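Local coordinates for pmbA-related protein (Thermotoga maritima, PDB 1VL4) that is of uncertain function but may act as a metallopeptidase of the U62 family, and possibly modulates DNA gyrase, at residues M239-L245 with T432-V437; V280-P286 with E306-N312; M347-K353 with L421-V426; D405-S409 with V441-A445. All coordinates share one frame; numbering follows the deposited sequence.

Interaction 1: M239-L245 with T432-V437; sequences MRNTALL and TIAPSV
Met239 and Val437 form an antiparallel hydrogen-bonded pair where two strands of a mixed beta sheet meet. The helix that follows, 241-247, packs on strand 432-434 of another sheet, running roughly antiparallel to it (148°, short axes 7.9 Å apart). Met239 N donates to Val437 O at 2.8 Å, and Val437 N returns a bond to Met239 O.

Two hydroxyls extend the polar grip. Ser436 OG, set opposite its carbonyl carbon and beside its own N (chi1 -56°), accepts from Asn241 N at 3.0 Å and is also hydrogen-bonded to Asp425 OD2. Asn241 ND2 is hydrogen-bonded to Asp425 O. Thr432 OG1 donates to Leu245 O at 2.8 Å. Arg240, at the N-cap position, turns away. It grips Thr242 OG1 side-on through NE and NH1, and NH1 also makes salt bridges to Glu220 and Glu370.

The apolar contacts lie between these ends. Leu245 CD2 rests against the strand backbone, 3.4 Å from Ala434 N. Leu244 crosses Val437 at about a right angle, its CD2 3.7 Å from Val437 CG1. The same methyl touches Ala434 CB. It also sits 3.5 Å from Pro435 O, a buried oxygen with no hydrogen-bond partner, which Asn241 CA meets in a C-H...O contact.

Interaction 2: V280-P286 with E306-N312; sequences VSIKDLP and EKFVLEN
Lys283 lies over the Phe308 ring and ends on Glu306. The lysine chain bends at chi3 (85°), which lays its CE 3.8 Å from the centroid of the Phe308 ring, almost on the ring normal: a CH-pi contact. Its NZ is farther off-centre, in a cation-pi contact. Glu311 CG covers the opposite ring face.

Glu306 stretches out fully to meet that lysine. Lys283 NZ bonds Glu306 OE2 at 2.7 Å, on the anti side and somewhat out of the carboxylate plane. Glu306 OE1 has a second partner, Arg114. Leu285 runs alongside the glutamate, and Pro286 CD packs on Glu306 CB at 3.6 Å.

Asp284 carries the other salt bridge, on the other face of the sheet. Lys307 NZ meets Asp284 OD2 at 2.7 Å from above the carboxylate plane. Asn335 shares OD2, and Val344 N holds OD1. The buried carboxylate is therefore gripped on both oxygens.

The strands are antiparallel, and a classic beta bulge shifts their register. Ile282 O accepts from Val309 N at 2.7 Å and from Leu310 N at 3.0 Å. Beside the bulge, Ile282 CD1 packs 3.6 Å from Leu310 CD2.

The pair belongs to a mixed sheet. Strand 345-348 flanks 282-285 on its other edge, and strand 314-315 flanks 307-311.

Interaction 3: M347-K353 with L421-V426; sequences MLMPGEK and LVGNDV
Gly351 and Lys353 meet Gly423 and Asn424 through two bent, weak backbone bonds, while the two segments run at 118° to each other. Gly351 N donates to Gly423 O at 3.0 Å, and Asn424 N donates to Lys353 O at 2.9 Å. Gly423 CA adds a C-H...O contact to Lys353 O.

Val422 carries the buried part of the contact. Its CG1 stands opposite the backbone N (chi1 -177°) and lies against segment 347-353, 3.3 Å from Met349 O. The same methyl meets Leu348 CD2 tip to tip at 4.0 Å.

Pro350 takes the next position. Its CB lies 3.1 Å from Gly423 O. The ring crosses Val426 at a slant, with Pro350 CB 3.7 Å from Val426 CG2. Met347 CE reaches the other branch of Val426, CG1.

The contact joins two sheets of the C-terminal domain. Strand 345-348 belongs to a six-stranded mixed sheet, and strand 419-422 to a seven-stranded one. Both segments run out of their strands here, so loops make most of the join. Pro435 packs against both Leu348 and Val422.

At the outer end, Asn424 CB comes 3.3 Å from Gly351 O. A chi1 of 69° turns the Asn424 amide along the backbone of 352-353, where it lies beside the Glu352 and Lys353 carbonyls without bonding to them. Lys353 NZ comes within 4.3 Å of Leu421 CD2; both side chains also pack on Leu358 of helix 355-362. Lys353 NZ makes a long, weak ion pair with Glu361.

Interaction 4: D405-S409 with V441-A445; sequences DITIS and VLDVA
Thr407 and Ala445 meet through their flat peptide groups, each N-H lying in the plane of the other residue's carbonyl. Thr407 N donates to Ala445 O at 3.0 Å, and Ala445 N donates to Thr407 O at 2.7 Å. Both bonds are nearly straight, with angles at the hydrogen of 167°. One face of the two strands carries Ile408 and Val444.

The next bond along is longer: Ser409 N donates to Asp443 O at 3.1 Å. The return bond is replaced by a water, which donates to Ser409 O and accepts from Asp443 N. The short strand segments run at 130° to each other; the water is consistent with their drawing apart here. Ser409 OG lies 3.6 Å from Asp443 CB.

The apolar face packs through branch methyls. Ile406 lies obliquely across Val444, with Ile406 CG2 4.2 Å from Val444 CG1. Ile408 points its own CG2 at Val444 CG2. With CG1 set between the backbone N and the carbonyl carbon (chi1 56°), Ile408 CD1 is carried to a long 4.5 Å approach to Leu442 CD2. Ile408 also packs on Ile368 and Val371 of strand 365-372, and Val444 on Tyr235.

Strand 406-411 pairs on its other edge with 384-395, and strand 437-444 with 233-239. Through 365-372 these pairings run in a closed circuit, so the arrangement is that of a curled, barrel-like mixed sheet, with Ile408 turned to its inside.

Overall arrangement
From the N-terminal side, 239-245 opens interaction 1, the longest loop of the four, which closes at 432-437. Interaction 2 opens and closes early within it, when 306-312 returns to 280-286. Interaction 3 starts at 347-353 and closes at 421-426, also within interaction 1. Interaction 4 opens at 405-409, before interactions 3 and 1 have closed, and ends at 441-445 after both. It therefore crosses them. Interactions 2 and 3 share neighbouring strands 282-285 and 345-348, and 432-434 continues that sheet into interaction 1. Asp425 links interactions 3 and 1. Strand 437-444 leads on to interaction 4, so both mixed sheets are tied together.

Interaction 1: M239-L245 with T432-V437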
loop_
_atom_site.group_PDB
_atom_site.type_symbol
_atom_site.label_atom_id
_atom_site.label_comp_id
_atom_site.label_asym_id
_atom_site.label_seq_id
_atom_site.Cartn_x
_atom_site.Cartn_y
_atom_site.Cartn_z
ATOM N N MET A 239 27.219 -4.119 11.413
ATOM C CA MET A 239 25.830 -3.797 11.178
ATOM C C MET A 239 25.001 -4.008 12.429
ATOM O O MET A 239 24.733 -5.135 12.841
ATOM C CB MET A 239 25.319 -4.585 10.010
ATOM C CG MET A 239 23.854 -4.312 9.722
ATOM S SD MET A 239 23.412 -4.723 8.035
ATOM C CE MET A 239 24.601 -3.739 7.182
ATOM N N ARG A 240 24.586 -2.906 13.050
ATOM C CA ARG A 240 23.785 -2.996 14.251
ATOM C C ARG A 240 22.483 -3.752 13.966
ATOM O O ARG A 240 21.979 -3.736 12.843
ATOM C CB ARG A 240 23.467 -1.638 14.820
ATOM C CG ARG A 240 23.038 -1.668 16.286
ATOM C CD ARG A 240 22.869 -0.300 16.856
ATOM N NE ARG A 240 21.666 0.342 16.332
ATOM C CZ ARG A 240 21.350 1.608 16.546
ATOM N NH1 ARG A 240 20.255 2.089 16.001
ATOM N NH2 ARG A 240 22.115 2.377 17.319
ATOM N N ASN A 241 21.984 -4.401 15.013
ATOM C CA ASN A 241 20.720 -5.133 14.985
ATOM C C ASN A 241 19.587 -4.430 14.211
ATOM O O ASN A 241 18.938 -5.037 13.353
ATOM C CB ASN A 241 20.275 -5.607 16.417
ATOM C CG ASN A 241 20.249 -4.511 17.486
ATOM O OD1 ASN A 241 20.198 -3.312 17.195
ATOM N ND2 ASN A 241 20.218 -4.951 18.763
ATOM N N THR A 242 19.357 -3.164 14.514
ATOM C CA THR A 242 18.281 -2.398 13.873
ATOM C C THR A 242 18.406 -2.342 12.335
ATOM O O THR A 242 17.397 -2.396 11.648
ATOM C CB THR A 242 18.248 -0.958 14.390
ATOM O OG1 THR A 242 19.574 -0.422 14.349
ATOM C CG2 THR A 242 17.801 -0.921 15.816
ATOM N N ALA A 243 19.630 -2.230 11.800
ATOM C CA ALA A 243 19.819 -2.253 10.327
ATOM C C ALA A 243 19.590 -3.685 9.794
ATOM O O ALA A 243 18.903 -3.907 8.782
ATOM C CB ALA A 243 21.196 -1.737 9.958
ATOM N N LEU A 244 20.118 -4.671 10.505
ATOM C CA LEU A 244 20.079 -6.039 10.018
ATOM C C LEU A 244 18.664 -6.569 10.058
ATOM O O LEU A 244 18.280 -7.333 9.179
ATOM C CB LEU A 244 21.042 -6.917 10.818
ATOM C CG LEU A 244 21.114 -8.382 10.417
ATOM C CD1 LEU A 244 21.645 -8.527 8.989
ATOM C CD2 LEU A 244 22.009 -9.108 11.403
ATOM N N LEU A 245 17.892 -6.170 11.071
ATOM C CA LEU A 245 16.482 -6.564 11.173
ATOM C C LEU A 245 15.733 -6.190 9.883
ATOM O O LEU A 245 14.924 -6.975 9.425
ATOM C CB LEU A 245 15.769 -5.898 12.368
ATOM C CG LEU A 245 16.100 -6.461 13.730
ATOM C CD1 LEU A 245 15.613 -5.516 14.805
ATOM C CD2 LEU A 245 15.482 -7.869 13.851
ATOM N N THR A 432 11.304 -10.498 11.847
ATOM C CA THR A 432 12.720 -10.802 11.959
ATOM C C THR A 432 13.183 -10.487 13.378
ATOM O O THR A 432 12.593 -9.674 14.106
ATOM C CB THR A 432 13.563 -10.025 10.927
ATOM O OG1 THR A 432 13.327 -8.629 11.046
ATOM C CG2 THR A 432 13.242 -10.435 9.503
ATOM N N ILE A 433 14.223 -11.204 13.795
ATOM C CA ILE A 433 14.864 -11.062 15.087
ATOM C C ILE A 433 16.343 -11.249 14.898
ATOM O O ILE A 433 16.752 -12.195 14.219
ATOM C CB ILE A 433 14.406 -12.171 15.998
ATOM C CG1 ILE A 433 12.860 -12.119 16.148
ATOM C CG2 ILE A 433 15.179 -12.145 17.321
ATOM C CD1 ILE A 433 12.357 -13.198 17.085
ATOM N N ALA A 434 17.148 -10.374 15.483
ATOM C CA ALA A 434 18.578 -10.410 15.202
ATOM C C ALA A 434 19.387 -9.613 16.168
ATOM O O ALA A 434 18.911 -8.618 16.674
ATOM C CB ALA A 434 18.877 -9.903 13.768
ATOM N N PRO A 435 20.659 -10.028 16.347
ATOM C CA PRO A 435 21.679 -9.210 17.002
ATOM C C PRO A 435 22.454 -8.397 15.985
ATOM O O PRO A 435 22.148 -8.420 14.807
ATOM C CB PRO A 435 22.566 -10.262 17.643
ATOM C CG PRO A 435 22.584 -11.348 16.611
ATOM C CD PRO A 435 21.218 -11.330 15.950
ATOM N N SER A 436 23.415 -7.623 16.437
ATOM C CA SER A 436 24.358 -6.963 15.567
ATOM C C SER A 436 25.324 -8.048 15.036
ATOM O O SER A 436 25.459 -9.100 15.636
ATOM C CB SER A 436 25.113 -5.882 16.338
ATOM O OG SER A 436 24.223 -4.958 16.943
ATOM N N VAL A 437 25.927 -7.780 13.880
ATOM C CA VAL A 437 26.967 -8.622 13.280
ATOM C C VAL A 437 28.117 -7.789 12.757
ATOM O O VAL A 437 27.964 -6.574 12.422
ATOM C CB VAL A 437 26.427 -9.473 12.088
ATOM C CG1 VAL A 437 25.331 -10.405 12.560
ATOM C CG2 VAL A 437 25.940 -8.563 10.909
#

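Interaction 2: V280-P286 with E306-N312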
loop_
_atom_site.group_PDB
_atom_site.type_symbol
_atom_site.label_atom_id
_atom_site.label_comp_id
_atom_site.label_asym_id
_atom_site.label_seq_id
_atom_site.Cartn_x
_atom_site.Cartn_y
_atom_site.Cartn_z
ATOM N N VAL A 280 26.978 -18.241 11.043
ATOM C CA VAL A 280 25.641 -17.744 10.824
ATOM C C VAL A 280 24.651 -18.904 10.846
ATOM O O VAL A 280 24.765 -19.797 10.020
ATOM C CB VAL A 280 25.534 -17.027 9.489
ATOM C CG1 VAL A 280 24.023 -16.723 9.111
ATOM C CG2 VAL A 280 26.346 -15.765 9.523
ATOM N N SER A 281 23.723 -18.885 11.819
ATOM C CA SER A 281 22.576 -19.791 11.828
ATOM C C SER A 281 21.323 -18.938 11.873
ATOM O O SER A 281 21.250 -17.991 12.660
ATOM C CB SER A 281 22.598 -20.752 13.031
ATOM O OG SER A 281 23.690 -21.678 12.978
ATOM N N ILE A 282 20.337 -19.306 11.045
ATOM C CA ILE A 282 19.096 -18.616 10.975
ATOM C C ILE A 282 17.993 -19.675 11.096
ATOM O O ILE A 282 17.975 -20.685 10.325
ATOM C CB ILE A 282 18.937 -17.848 9.639
ATOM C CG1 ILE A 282 20.068 -16.812 9.499
ATOM C CG2 ILE A 282 17.612 -17.148 9.579
ATOM C CD1 ILE A 282 20.087 -16.091 8.139
ATOM N N LYS A 283 17.089 -19.418 12.046
ATOM C CA LYS A 283 15.982 -20.301 12.367
ATOM C C LYS A 283 14.654 -19.627 12.056
ATOM O O LYS A 283 14.495 -18.388 12.071
ATOM C CB LYS A 283 16.014 -20.669 13.867
ATOM C CG LYS A 283 17.244 -21.431 14.351
ATOM C CD LYS A 283 16.969 -22.152 15.679
ATOM C CE LYS A 283 16.330 -23.517 15.537
ATOM N NZ LYS A 283 16.084 -24.077 16.913
ATOM N N ASP A 284 13.671 -20.478 11.782
ATOM C CA ASP A 284 12.256 -20.045 11.750
ATOM C C ASP A 284 11.661 -20.522 13.052
ATOM O O ASP A 284 11.672 -21.723 13.337
ATOM C CB ASP A 284 11.529 -20.654 10.536
ATOM C CG ASP A 284 9.996 -20.288 10.498
ATOM O OD1 ASP A 284 9.576 -19.338 11.191
ATOM O OD2 ASP A 284 9.207 -21.006 9.845
ATOM N N LEU A 285 11.219 -19.559 13.867
ATOM C CA LEU A 285 10.682 -19.851 15.193
ATOM C C LEU A 285 9.179 -19.584 15.202
ATOM O O LEU A 285 8.751 -18.512 14.799
ATOM C CB LEU A 285 11.335 -18.932 16.228
ATOM C CG LEU A 285 12.422 -19.417 17.138
ATOM C CD1 LEU A 285 13.539 -20.216 16.465
ATOM C CD2 LEU A 285 12.932 -18.221 17.900
ATOM N N PRO A 286 8.356 -20.551 15.681
ATOM C CA PRO A 286 6.892 -20.270 15.827
ATOM C C PRO A 286 6.548 -19.142 16.811
ATOM O O PRO A 286 5.513 -18.506 16.705
ATOM C CB PRO A 286 6.341 -21.598 16.355
ATOM C CG PRO A 286 7.377 -22.646 15.915
ATOM C CD PRO A 286 8.702 -21.958 15.966
ATOM N N GLU A 306 9.549 -25.232 14.366
ATOM C CA GLU A 306 10.875 -24.649 14.592
ATOM C C GLU A 306 11.940 -25.435 13.828
ATOM O O GLU A 306 12.061 -26.675 13.944
ATOM C CB GLU A 306 11.192 -24.588 16.062
ATOM C CG GLU A 306 12.600 -24.010 16.430
ATOM C CD GLU A 306 12.776 -23.814 17.922
ATOM O OE1 GLU A 306 11.815 -24.112 18.676
ATOM O OE2 GLU A 306 13.870 -23.335 18.319
ATOM N N LYS A 307 12.753 -24.722 13.074
ATOM C CA LYS A 307 13.811 -25.397 12.317
ATOM C C LYS A 307 14.900 -24.425 11.928
ATOM O O LYS A 307 14.661 -23.237 11.858
ATOM C CB LYS A 307 13.276 -26.080 11.050
ATOM C CG LYS A 307 12.677 -25.136 10.059
ATOM C CD LYS A 307 11.279 -24.702 10.448
ATOM C CE LYS A 307 10.404 -24.366 9.266
ATOM N NZ LYS A 307 9.153 -23.751 9.783
ATOM N N PHE A 308 16.068 -24.964 11.621
ATOM C CA PHE A 308 17.093 -24.172 10.935
ATOM C C PHE A 308 16.796 -24.002 9.440
ATOM O O PHE A 308 16.499 -24.958 8.706
ATOM C CB PHE A 308 18.477 -24.777 11.113
ATOM C CG PHE A 308 18.973 -24.730 12.529
ATOM C CD1 PHE A 308 19.629 -23.608 13.014
ATOM C CD2 PHE A 308 18.813 -25.835 13.357
ATOM C CE1 PHE A 308 20.072 -23.572 14.271
ATOM C CE2 PHE A 308 19.288 -25.815 14.648
ATOM C CZ PHE A 308 19.909 -24.673 15.111
ATOM N N VAL A 309 16.887 -22.761 9.001
ATOM C CA VAL A 309 17.011 -22.481 7.590
ATOM C C VAL A 309 18.505 -22.534 7.189
ATOM O O VAL A 309 18.869 -23.219 6.241
ATOM C CB VAL A 309 16.344 -21.147 7.214
ATOM C CG1 VAL A 309 16.427 -20.933 5.684
ATOM C CG2 VAL A 309 14.880 -21.172 7.647
ATOM N N LEU A 310 19.343 -21.836 7.949
ATOM C CA LEU A 310 20.778 -21.975 7.870
ATOM C C LEU A 310 21.272 -22.507 9.175
ATOM O O LEU A 310 20.944 -21.988 10.245
ATOM C CB LEU A 310 21.423 -20.613 7.600
ATOM C CG LEU A 310 21.792 -20.150 6.195
ATOM C CD1 LEU A 310 21.018 -20.802 5.085
ATOM C CD2 LEU A 310 21.686 -18.602 6.134
ATOM N N GLU A 311 22.024 -23.576 9.114
ATOM C CA GLU A 311 22.604 -24.132 10.289
ATOM C C GLU A 311 24.106 -24.124 10.049
ATOM O O GLU A 311 24.606 -24.858 9.186
ATOM C CB GLU A 311 22.088 -25.534 10.549
ATOM C CG GLU A 311 22.613 -26.068 11.912
ATOM C CD GLU A 311 22.004 -27.391 12.338
ATOM O OE1 GLU A 311 21.199 -27.959 11.565
ATOM O OE2 GLU A 311 22.334 -27.858 13.459
ATOM N N ASN A 312 24.809 -23.289 10.818
ATOM C CA ASN A 312 26.243 -23.049 10.619
ATOM C C ASN A 312 26.533 -22.763 9.144
ATOM O O ASN A 312 27.459 -23.271 8.589
ATOM C CB ASN A 312 27.092 -24.214 11.128
ATOM C CG ASN A 312 26.753 -24.603 12.580
ATOM O OD1 ASN A 312 26.526 -23.744 13.418
ATOM N ND2 ASN A 312 26.727 -25.898 12.865
HETATM O O HOH W 1 26.837 -21.011 13.671
#

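Interaction 3: M347-K353 with L421-V426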
loop_
_atom_site.group_PDB
_atom_site.type_symbol
_atom_site.label_atom_id
_atom_site.label_comp_id
_atom_site.label_asym_id
_atom_site.label_seq_id
_atom_site.Cartn_x
_atom_site.Cartn_y
_atom_site.Cartn_z
ATOM N N MET A 347 14.917 -15.634 12.788
ATOM C CA MET A 347 15.905 -15.254 13.773
ATOM C C MET A 347 17.324 -15.630 13.388
ATOM O O MET A 347 17.633 -16.798 13.216
ATOM C CB MET A 347 15.576 -15.894 15.121
ATOM C CG MET A 347 16.550 -15.535 16.219
ATOM S SD MET A 347 15.947 -16.002 17.813
ATOM C CE MET A 347 17.251 -15.446 18.883
ATOM N N LEU A 348 18.201 -14.641 13.390
ATOM C CA LEU A 348 19.641 -14.897 13.350
ATOM C C LEU A 348 20.105 -15.163 14.767
ATOM O O LEU A 348 19.887 -14.348 15.666
ATOM C CB LEU A 348 20.417 -13.705 12.759
ATOM C CG LEU A 348 21.955 -13.874 12.846
ATOM C CD1 LEU A 348 22.336 -14.795 11.771
ATOM C CD2 LEU A 348 22.690 -12.596 12.662
ATOM N N MET A 349 20.738 -16.317 14.962
ATOM C CA MET A 349 21.069 -16.782 16.253
ATOM C C MET A 349 22.272 -16.003 16.785
ATOM O O MET A 349 23.260 -15.865 16.072
ATOM C CB MET A 349 21.350 -18.270 16.190
ATOM C CG MET A 349 20.169 -19.142 15.734
ATOM S SD MET A 349 18.579 -18.881 16.594
ATOM C CE MET A 349 18.909 -19.521 18.154
ATOM N N PRO A 350 22.210 -15.517 18.049
ATOM C CA PRO A 350 23.316 -14.730 18.589
ATOM C C PRO A 350 24.538 -15.557 18.908
ATOM O O PRO A 350 24.414 -16.758 19.180
ATOM C CB PRO A 350 22.741 -14.144 19.907
ATOM C CG PRO A 350 21.793 -15.151 20.369
ATOM C CD PRO A 350 21.157 -15.689 19.062
ATOM N N GLY A 351 25.694 -14.904 18.890
ATOM C CA GLY A 351 26.893 -15.442 19.468
ATOM C C GLY A 351 27.090 -14.804 20.824
ATOM O O GLY A 351 26.126 -14.428 21.462
ATOM N N GLU A 352 28.345 -14.626 21.226
ATOM C CA GLU A 352 28.661 -14.298 22.624
ATOM C C GLU A 352 29.179 -12.884 22.848
ATOM O O GLU A 352 29.345 -12.465 23.994
ATOM C CB GLU A 352 29.650 -15.333 23.181
ATOM C CG GLU A 352 29.092 -16.756 23.109
ATOM C CD GLU A 352 30.039 -17.832 23.636
ATOM O OE1 GLU A 352 31.282 -17.671 23.540
ATOM O OE2 GLU A 352 29.517 -18.855 24.144
ATOM N N LYS A 353 29.440 -12.132 21.786
ATOM C CA LYS A 353 30.048 -10.810 21.962
ATOM C C LYS A 353 28.992 -9.706 22.118
ATOM O O LYS A 353 27.995 -9.662 21.412
ATOM C CB LYS A 353 30.953 -10.485 20.780
ATOM C CG LYS A 353 32.171 -11.422 20.559
ATOM C CD LYS A 353 33.126 -11.376 21.687
ATOM C CE LYS A 353 34.553 -11.853 21.287
ATOM N NZ LYS A 353 34.552 -13.166 20.595
ATOM N N LEU A 421 31.540 -12.539 12.845
ATOM C CA LEU A 421 31.178 -12.555 14.260
ATOM C C LEU A 421 29.793 -12.010 14.484
ATOM O O LEU A 421 29.406 -11.011 13.867
ATOM C CB LEU A 421 32.125 -11.682 15.070
ATOM C CG LEU A 421 33.504 -12.173 15.494
ATOM C CD1 LEU A 421 34.235 -10.984 16.140
ATOM C CD2 LEU A 421 33.417 -13.389 16.438
ATOM N N VAL A 422 29.074 -12.653 15.412
ATOM C CA VAL A 422 27.671 -12.377 15.712
ATOM C C VAL A 422 27.559 -11.987 17.187
ATOM O O VAL A 422 28.094 -12.654 18.054
ATOM C CB VAL A 422 26.791 -13.606 15.391
ATOM C CG1 VAL A 422 25.317 -13.340 15.612
ATOM C CG2 VAL A 422 27.045 -14.071 13.920
ATOM N N GLY A 423 26.811 -10.928 17.439
ATOM C CA GLY A 423 26.609 -10.382 18.790
ATOM C C GLY A 423 25.543 -11.092 19.587
ATOM O O GLY A 423 24.877 -12.019 19.108
ATOM N N ASN A 424 25.325 -10.588 20.792
ATOM C CA ASN A 424 24.363 -11.170 21.699
ATOM C C ASN A 424 23.273 -10.128 22.017
ATOM O O ASN A 424 22.486 -10.303 22.926
ATOM C CB ASN A 424 25.081 -11.727 22.950
ATOM C CG ASN A 424 25.649 -10.623 23.828
ATOM O OD1 ASN A 424 25.422 -9.450 23.586
ATOM N ND2 ASN A 424 26.398 -11.002 24.844
ATOM N N ASP A 425 23.237 -9.039 21.254
ATOM C CA ASP A 425 22.297 -7.938 21.468
ATOM C C ASP A 425 21.118 -8.136 20.538
ATOM O O ASP A 425 20.899 -7.370 19.618
ATOM C CB ASP A 425 22.941 -6.552 21.245
ATOM C CG ASP A 425 23.604 -6.411 19.876
ATOM O OD1 ASP A 425 24.004 -7.446 19.309
ATOM O OD2 ASP A 425 23.739 -5.268 19.385
ATOM N N VAL A 426 20.342 -9.169 20.836
ATOM C CA VAL A 426 19.192 -9.555 20.026
ATOM C C VAL A 426 18.042 -8.561 20.189
ATOM O O VAL A 426 17.734 -8.128 21.299
ATOM C CB VAL A 426 18.716 -10.952 20.439
ATOM C CG1 VAL A 426 17.395 -11.308 19.707
ATOM C CG2 VAL A 426 19.810 -11.967 20.154
#

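Interaction 4: D405-S409 with V441-A445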
loop_
_atom_site.group_PDB
_atom_site.type_symbol
_atom_site.label_atom_id
_atom_site.label_comp_id
_atom_site.label_asym_id
_atom_site.label_seq_id
_atom_site.Cartn_x
_atom_site.Cartn_y
_atom_site.Cartn_z
ATOM N N ASP A 405 25.617 10.732 4.508
ATOM C CA ASP A 405 25.402 10.591 3.088
ATOM C C ASP A 405 26.140 9.388 2.570
ATOM O O ASP A 405 27.004 9.498 1.701
ATOM C CB ASP A 405 25.899 11.853 2.372
ATOM C CG ASP A 405 25.147 13.095 2.792
ATOM O OD1 ASP A 405 23.900 13.036 2.911
ATOM O OD2 ASP A 405 25.814 14.134 2.978
ATOM N N ILE A 406 25.846 8.228 3.137
ATOM C CA ILE A 406 26.458 7.018 2.625
ATOM C C ILE A 406 25.442 6.034 2.067
ATOM O O ILE A 406 24.292 5.986 2.489
ATOM C CB ILE A 406 27.367 6.326 3.665
ATOM C CG1 ILE A 406 26.634 6.114 4.986
ATOM C CG2 ILE A 406 28.645 7.143 3.831
ATOM C CD1 ILE A 406 27.226 4.991 5.807
ATOM N N THR A 407 25.905 5.297 1.073
ATOM C CA THR A 407 25.187 4.201 0.497
ATOM C C THR A 407 26.001 2.929 0.720
ATOM O O THR A 407 27.224 2.917 0.583
ATOM C CB THR A 407 24.970 4.439 -1.020
ATOM O OG1 THR A 407 24.028 5.500 -1.194
ATOM C CG2 THR A 407 24.435 3.178 -1.723
ATOM N N ILE A 408 25.307 1.855 1.063
ATOM C CA ILE A 408 25.922 0.560 1.057
ATOM C C ILE A 408 25.320 -0.248 -0.048
ATOM O O ILE A 408 24.126 -0.102 -0.370
ATOM C CB ILE A 408 25.764 -0.186 2.407
ATOM C CG1 ILE A 408 24.299 -0.303 2.808
ATOM C CG2 ILE A 408 26.580 0.517 3.508
ATOM C CD1 ILE A 408 24.104 -1.227 3.957
ATOM N N SER A 409 26.150 -1.115 -0.617
ATOM C CA SER A 409 25.713 -2.024 -1.651
ATOM C C SER A 409 26.439 -3.362 -1.559
ATOM O O SER A 409 27.517 -3.466 -1.000
ATOM C CB SER A 409 25.956 -1.396 -3.011
ATOM O OG SER A 409 27.339 -1.320 -3.237
ATOM N N VAL A 441 33.873 -7.213 5.098
ATOM C CA VAL A 441 34.001 -6.024 4.293
ATOM C C VAL A 441 32.725 -5.817 3.483
ATOM O O VAL A 441 32.105 -6.773 3.047
ATOM C CB VAL A 441 35.302 -6.070 3.398
ATOM C CG1 VAL A 441 35.247 -7.166 2.352
ATOM C CG2 VAL A 441 35.550 -4.760 2.725
ATOM N N LEU A 442 32.341 -4.563 3.283
ATOM C CA LEU A 442 31.208 -4.240 2.430
ATOM C C LEU A 442 31.530 -3.001 1.604
ATOM O O LEU A 442 32.336 -2.176 2.015
ATOM C CB LEU A 442 30.004 -3.972 3.318
ATOM C CG LEU A 442 28.625 -4.410 2.884
ATOM C CD1 LEU A 442 28.535 -5.924 2.596
ATOM C CD2 LEU A 442 27.650 -3.963 4.008
ATOM N N ASP A 443 30.892 -2.886 0.444
ATOM C CA ASP A 443 31.030 -1.696 -0.400
ATOM C C ASP A 443 30.239 -0.537 0.173
ATOM O O ASP A 443 29.022 -0.634 0.335
ATOM C CB ASP A 443 30.545 -1.960 -1.836
ATOM C CG ASP A 443 31.423 -2.944 -2.577
ATOM O OD1 ASP A 443 31.827 -3.969 -1.992
ATOM O OD2 ASP A 443 31.728 -2.683 -3.750
ATOM N N VAL A 444 30.935 0.551 0.462
ATOM C CA VAL A 444 30.343 1.779 0.953
ATOM C C VAL A 444 30.639 2.922 -0.057
ATOM O O VAL A 444 31.779 3.057 -0.542
ATOM C CB VAL A 444 30.944 2.143 2.331
ATOM C CG1 VAL A 444 30.289 3.407 2.911
ATOM C CG2 VAL A 444 30.813 0.960 3.308
ATOM N N ALA A 445 29.637 3.745 -0.370
ATOM C CA ALA A 445 29.846 4.902 -1.262
ATOM C C ALA A 445 29.621 6.209 -0.525
ATOM O O ALA A 445 28.661 6.301 0.251
ATOM C CB ALA A 445 28.927 4.815 -2.441
HETATM O O HOH W 2 29.663 -5.410 -0.937
#